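Local coordinates for protein probable 2-dehydro-3-deoxygalactonokinase DgoK1 (Sinorhizobium meliloti, PDB 3T69) that probably phosphorylates 2-dehydro-3-deoxy-D-galactonate with ATP, a step in the breakdown of galactose by the DeLey-Doudoroff pathway, at residues Y8-R20 with L65-W79. Numbering follows the deposited sequence.
Sequences YYAAVDWGTSSFR and LPIIICGMAGARQGW. With SO4 (sulfate ion), chain E.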
loop_
_atom_site.group_PDB
_atom_site.type_symbol
_atom_site.label_atom_id
_atom_site.label_comp_id
_atom_site.label_asym_id
_atom_site.label_seq_id
_atom_site.Cartn_x
_atom_site.Cartn_y
_atom_site.Cartn_z
ATOM N N TYR B 8 -36.930 20.618 13.746
ATOM C CA TYR B 8 -35.961 21.695 13.294
ATOM C C TYR B 8 -35.179 21.376 12.014
ATOM O O TYR B 8 -35.481 21.934 10.959
ATOM C CB TYR B 8 -34.943 22.003 14.361
ATOM C CG TYR B 8 -34.152 23.275 14.127
ATOM C CD1 TYR B 8 -33.217 23.697 15.074
ATOM C CD2 TYR B 8 -34.354 24.081 12.985
ATOM C CE1 TYR B 8 -32.480 24.865 14.906
ATOM C CE2 TYR B 8 -33.598 25.282 12.794
ATOM C CZ TYR B 8 -32.666 25.648 13.771
ATOM O OH TYR B 8 -31.870 26.786 13.668
ATOM N N TYR B 9 -34.172 20.495 12.104
ATOM C CA TYR B 9 -33.392 20.098 10.929
ATOM C C TYR B 9 -32.990 18.629 10.951
ATOM O O TYR B 9 -32.964 18.012 12.008
ATOM C CB TYR B 9 -32.178 21.034 10.675
ATOM C CG TYR B 9 -31.119 21.001 11.769
ATOM C CD1 TYR B 9 -31.151 21.907 12.849
ATOM C CD2 TYR B 9 -30.083 20.060 11.740
ATOM C CE1 TYR B 9 -30.181 21.854 13.875
ATOM C CE2 TYR B 9 -29.130 20.011 12.755
ATOM C CZ TYR B 9 -29.181 20.896 13.816
ATOM O OH TYR B 9 -28.203 20.830 14.798
ATOM N N ALA B 10 -32.753 18.063 9.763
ATOM C CA ALA B 10 -32.076 16.769 9.626
ATOM C C ALA B 10 -30.592 17.064 9.394
ATOM O O ALA B 10 -30.247 17.981 8.638
ATOM C CB ALA B 10 -32.651 15.936 8.483
ATOM N N ALA B 11 -29.728 16.315 10.084
ATOM C CA ALA B 11 -28.296 16.359 9.867
ATOM C C ALA B 11 -27.887 15.010 9.300
ATOM O O ALA B 11 -28.264 13.967 9.854
ATOM C CB ALA B 11 -27.582 16.634 11.157
ATOM N N VAL B 12 -27.151 15.042 8.181
ATOM C CA VAL B 12 -26.727 13.838 7.475
ATOM C C VAL B 12 -25.217 13.889 7.233
ATOM O O VAL B 12 -24.713 14.861 6.650
ATOM C CB VAL B 12 -27.419 13.740 6.100
ATOM C CG1 VAL B 12 -26.793 12.651 5.253
ATOM C CG2 VAL B 12 -28.920 13.540 6.245
ATOM N N ASP B 13 -24.500 12.853 7.690
ATOM C CA ASP B 13 -23.043 12.712 7.475
ATOM C C ASP B 13 -22.820 11.556 6.524
ATOM O O ASP B 13 -22.881 10.403 6.908
ATOM C CB ASP B 13 -22.298 12.504 8.797
ATOM C CG ASP B 13 -20.758 12.434 8.636
ATOM O OD1 ASP B 13 -20.163 13.128 7.783
ATOM O OD2 ASP B 13 -20.116 11.706 9.408
ATOM N N TRP B 14 -22.589 11.890 5.259
ATOM C CA TRP B 14 -22.630 10.926 4.183
ATOM C C TRP B 14 -21.188 10.643 3.737
ATOM O O TRP B 14 -20.592 11.364 2.904
ATOM C CB TRP B 14 -23.506 11.440 3.050
ATOM C CG TRP B 14 -24.248 10.362 2.367
ATOM C CD1 TRP B 14 -23.831 9.090 2.185
ATOM C CD2 TRP B 14 -25.546 10.457 1.738
ATOM N NE1 TRP B 14 -24.780 8.373 1.495
ATOM C CE2 TRP B 14 -25.850 9.185 1.225
ATOM C CE3 TRP B 14 -26.494 11.482 1.604
ATOM C CZ2 TRP B 14 -27.059 8.905 0.576
ATOM C CZ3 TRP B 14 -27.688 11.202 0.947
ATOM C CH2 TRP B 14 -27.953 9.927 0.436
ATOM N N GLY B 15 -20.632 9.589 4.337
ATOM C CA GLY B 15 -19.266 9.164 4.094
ATOM C C GLY B 15 -19.139 8.256 2.896
ATOM O O GLY B 15 -20.145 7.908 2.273
ATOM N N THR B 16 -17.901 7.862 2.586
ATOM C CA THR B 16 -17.673 6.982 1.451
ATOM C C THR B 16 -18.374 5.653 1.673
ATOM O O THR B 16 -18.892 5.079 0.720
ATOM C CB THR B 16 -16.189 6.685 1.223
ATOM O OG1 THR B 16 -15.443 7.895 1.358
ATOM C CG2 THR B 16 -15.945 6.060 -0.161
ATOM N N SER B 17 -18.386 5.172 2.917
ATOM C CA SER B 17 -18.819 3.780 3.189
ATOM C C SER B 17 -19.958 3.640 4.194
ATOM O O SER B 17 -20.388 2.526 4.516
ATOM C CB SER B 17 -17.620 2.924 3.631
ATOM O OG SER B 17 -16.745 2.712 2.545
ATOM N N SER B 18 -20.445 4.778 4.670
ATOM C CA SER B 18 -21.383 4.814 5.762
ATOM C C SER B 18 -22.282 6.051 5.723
ATOM O O SER B 18 -21.844 7.147 5.359
ATOM C CB SER B 18 -20.630 4.753 7.095
ATOM O OG SER B 18 -19.943 5.960 7.357
ATOM N N PHE B 19 -23.531 5.854 6.141
ATOM C CA PHE B 19 -24.547 6.897 6.202
ATOM C C PHE B 19 -25.030 7.083 7.635
ATOM O O PHE B 19 -25.423 6.128 8.284
ATOM C CB PHE B 19 -25.710 6.481 5.323
ATOM C CG PHE B 19 -26.846 7.451 5.315
ATOM C CD1 PHE B 19 -27.855 7.375 6.272
ATOM C CD2 PHE B 19 -26.935 8.425 4.330
ATOM C CE1 PHE B 19 -28.918 8.250 6.255
ATOM C CE2 PHE B 19 -28.003 9.310 4.307
ATOM C CZ PHE B 19 -28.995 9.217 5.271
ATOM N N ARG B 20 -25.014 8.311 8.120
ATOM C CA ARG B 20 -25.559 8.619 9.425
ATOM C C ARG B 20 -26.511 9.826 9.372
ATOM O O ARG B 20 -26.221 10.811 8.700
ATOM C CB ARG B 20 -24.421 8.851 10.447
ATOM N N LEU B 65 -38.961 19.273 6.467
ATOM C CA LEU B 65 -37.879 19.492 7.383
ATOM C C LEU B 65 -36.713 19.601 6.474
ATOM O O LEU B 65 -36.546 18.742 5.615
ATOM C CB LEU B 65 -37.716 18.306 8.330
ATOM C CG LEU B 65 -36.595 18.448 9.366
ATOM C CD1 LEU B 65 -36.959 19.405 10.538
ATOM C CD2 LEU B 65 -36.122 17.046 9.851
ATOM N N PRO B 66 -35.907 20.668 6.644
ATOM C CA PRO B 66 -34.760 20.917 5.775
ATOM C C PRO B 66 -33.665 19.912 6.110
ATOM O O PRO B 66 -33.795 19.201 7.100
ATOM C CB PRO B 66 -34.325 22.343 6.161
ATOM C CG PRO B 66 -34.842 22.546 7.535
ATOM C CD PRO B 66 -35.926 21.572 7.815
ATOM N N ILE B 67 -32.598 19.872 5.306
ATOM C CA ILE B 67 -31.525 18.868 5.418
ATOM C C ILE B 67 -30.165 19.494 5.162
ATOM O O ILE B 67 -29.947 20.132 4.134
ATOM C CB ILE B 67 -31.709 17.726 4.417
ATOM C CG1 ILE B 67 -33.181 17.310 4.367
ATOM C CG2 ILE B 67 -30.820 16.569 4.751
ATOM C CD1 ILE B 67 -33.388 15.828 4.046
ATOM N N ILE B 68 -29.256 19.270 6.105
ATOM C CA ILE B 68 -27.898 19.724 6.011
ATOM C C ILE B 68 -26.997 18.483 5.995
ATOM O O ILE B 68 -27.119 17.593 6.842
ATOM C CB ILE B 68 -27.585 20.680 7.147
ATOM C CG1 ILE B 68 -26.210 21.324 6.979
ATOM C CG2 ILE B 68 -27.779 20.008 8.464
ATOM C CD1 ILE B 68 -26.078 22.135 5.671
ATOM N N ILE B 69 -26.135 18.419 4.981
ATOM C CA ILE B 69 -25.332 17.238 4.713
ATOM C C ILE B 69 -23.889 17.599 4.495
ATOM O O ILE B 69 -23.583 18.501 3.724
ATOM C CB ILE B 69 -25.770 16.520 3.452
ATOM C CG1 ILE B 69 -27.301 16.366 3.400
ATOM C CG2 ILE B 69 -25.048 15.221 3.372
ATOM C CD1 ILE B 69 -27.822 15.633 2.147
ATOM N N CYS B 70 -23.001 16.887 5.175
ATOM C CA CYS B 70 -21.583 17.029 4.977
ATOM C C CYS B 70 -21.030 15.714 4.383
ATOM O O CYS B 70 -21.718 14.696 4.399
ATOM C CB CYS B 70 -20.909 17.392 6.317
ATOM S SG CYS B 70 -20.836 16.052 7.531
ATOM N N GLY B 71 -19.798 15.742 3.861
ATOM C CA GLY B 71 -19.117 14.530 3.411
ATOM C C GLY B 71 -19.100 14.278 1.912
ATOM O O GLY B 71 -19.366 15.154 1.098
ATOM N N MET B 72 -18.812 13.039 1.551
ATOM C CA MET B 72 -18.624 12.670 0.163
ATOM C C MET B 72 -19.925 12.754 -0.634
ATOM O O MET B 72 -19.965 12.493 -1.841
ATOM C CB MET B 72 -17.990 11.275 0.074
ATOM C CG MET B 72 -16.550 11.203 0.520
ATOM S SD MET B 72 -15.352 12.238 -0.336
ATOM C CE MET B 72 -14.297 12.410 1.080
ATOM N N ALA B 73 -21.021 13.140 -0.005
ATOM C CA ALA B 73 -22.209 13.348 -0.840
ATOM C C ALA B 73 -21.888 14.491 -1.845
ATOM O O ALA B 73 -22.547 14.635 -2.907
ATOM C CB ALA B 73 -23.411 13.689 0.019
ATOM N N GLY B 74 -20.878 15.291 -1.490
ATOM C CA GLY B 74 -20.520 16.484 -2.239
ATOM C C GLY B 74 -19.315 16.343 -3.163
ATOM O O GLY B 74 -18.867 17.327 -3.719
ATOM N N ALA B 75 -18.804 15.132 -3.342
ATOM C CA ALA B 75 -17.725 14.899 -4.314
ATOM C C ALA B 75 -18.244 14.798 -5.718
ATOM O O ALA B 75 -19.432 14.534 -5.920
ATOM C CB ALA B 75 -16.967 13.639 -3.958
ATOM N N ARG B 76 -17.351 15.016 -6.687
ATOM C CA ARG B 76 -17.629 14.795 -8.144
ATOM C C ARG B 76 -18.393 13.495 -8.460
ATOM O O ARG B 76 -19.250 13.469 -9.332
ATOM C CB ARG B 76 -16.305 14.712 -8.915
ATOM C CG ARG B 76 -15.698 16.019 -9.346
ATOM C CD ARG B 76 -14.164 16.016 -9.250
ATOM N NE ARG B 76 -13.457 14.975 -10.000
ATOM C CZ ARG B 76 -12.427 15.222 -10.824
ATOM N NH1 ARG B 76 -12.022 16.473 -11.004
ATOM N NH2 ARG B 76 -11.781 14.225 -11.449
ATOM N N GLN B 77 -18.040 12.410 -7.767
ATOM C CA GLN B 77 -18.578 11.058 -8.040
ATOM C C GLN B 77 -19.718 10.780 -7.064
ATOM O O GLN B 77 -19.934 9.620 -6.632
ATOM C CB GLN B 77 -17.495 9.988 -7.824
ATOM C CG GLN B 77 -16.038 10.477 -7.932
ATOM C CD GLN B 77 -15.499 11.205 -6.633
ATOM O OE1 GLN B 77 -15.186 10.559 -5.591
ATOM N NE2 GLN B 77 -15.357 12.545 -6.725
ATOM N N GLY B 78 -20.419 11.858 -6.694
ATOM C CA GLY B 78 -21.405 11.809 -5.650
ATOM C C GLY B 78 -22.687 12.450 -6.087
ATOM O O GLY B 78 -22.984 12.516 -7.275
ATOM N N TRP B 79 -23.448 12.936 -5.114
ATOM C CA TRP B 79 -24.723 13.562 -5.404
ATOM C C TRP B 79 -24.637 14.809 -6.275
ATOM O O TRP B 79 -25.257 14.870 -7.322
ATOM C CB TRP B 79 -25.489 13.892 -4.131
ATOM C CG TRP B 79 -26.997 13.991 -4.378
ATOM C CD1 TRP B 79 -27.639 14.002 -5.596
ATOM C CD2 TRP B 79 -28.033 14.101 -3.379
ATOM N NE1 TRP B 79 -28.996 14.084 -5.406
ATOM C CE2 TRP B 79 -29.268 14.148 -4.062
ATOM C CE3 TRP B 79 -28.032 14.159 -1.971
ATOM C CZ2 TRP B 79 -30.480 14.278 -3.399
ATOM C CZ3 TRP B 79 -29.250 14.260 -1.315
ATOM C CH2 TRP B 79 -30.455 14.317 -2.029
HETATM S S SO4 E . -13.250 10.925 -10.626
HETATM O O1 SO4 E . -12.911 9.871 -11.571
HETATM O O2 SO4 E . -12.357 12.067 -10.823
HETATM O O3 SO4 E . -14.633 11.344 -10.814
HETATM O O4 SO4 E . -13.115 10.441 -9.279
#
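Parallel pairing of strand 9-14 with strand 67-71 lies inside the mixed sheet of a sugar-kinase nucleotide-binding fold. The two strands run the same way, their axes 17° apart. Five backbone bonds stitch them, beginning with Ala10 N to Pro66 O (3.1 Å) and ending with Trp14 N to Cys70 O. Beyond them, Trp14 O receives two weak bonds, from Met72 N and Ala73 N, where segment 65-79 turns into the 3-10 segment 72-74. Gly71 suits this exit: its positive phi and closeness to Trp14 O leave no place for a CB.

On one face Val12 and Ile69 stand side by side, Val12 CG1 to Ile69 CG2 3.6 Å; CG2 of Ile69, swung beside its carbonyl carbon, also meets Trp14 CB, lying near the indole plane. Ala73 CB fits beside Trp14 CB (3.8 Å), and the indole reaches Trp79, CZ3 to CZ3 4.1 Å, with Phe48 against both rings. Asp13 and Cys70 share the other face, which helix 290-305 covers.

At the opening end Leu65 sets CD2 against Ala10 CB (3.9 Å), small enough to admit it; an alanine in place of this leucine would probably open a gap beside Ala10 and Ile23. With antiparallel 19-24 and then 30-36 beyond strand 9-14, and parallel 108-116 beyond 67-71, the sheet has the 3-2-1-4-5 order of the ASKHA (actin-like ATPase) fold; the turn Gly15-Ser18 probably corresponds to its phosphate-binding hairpin.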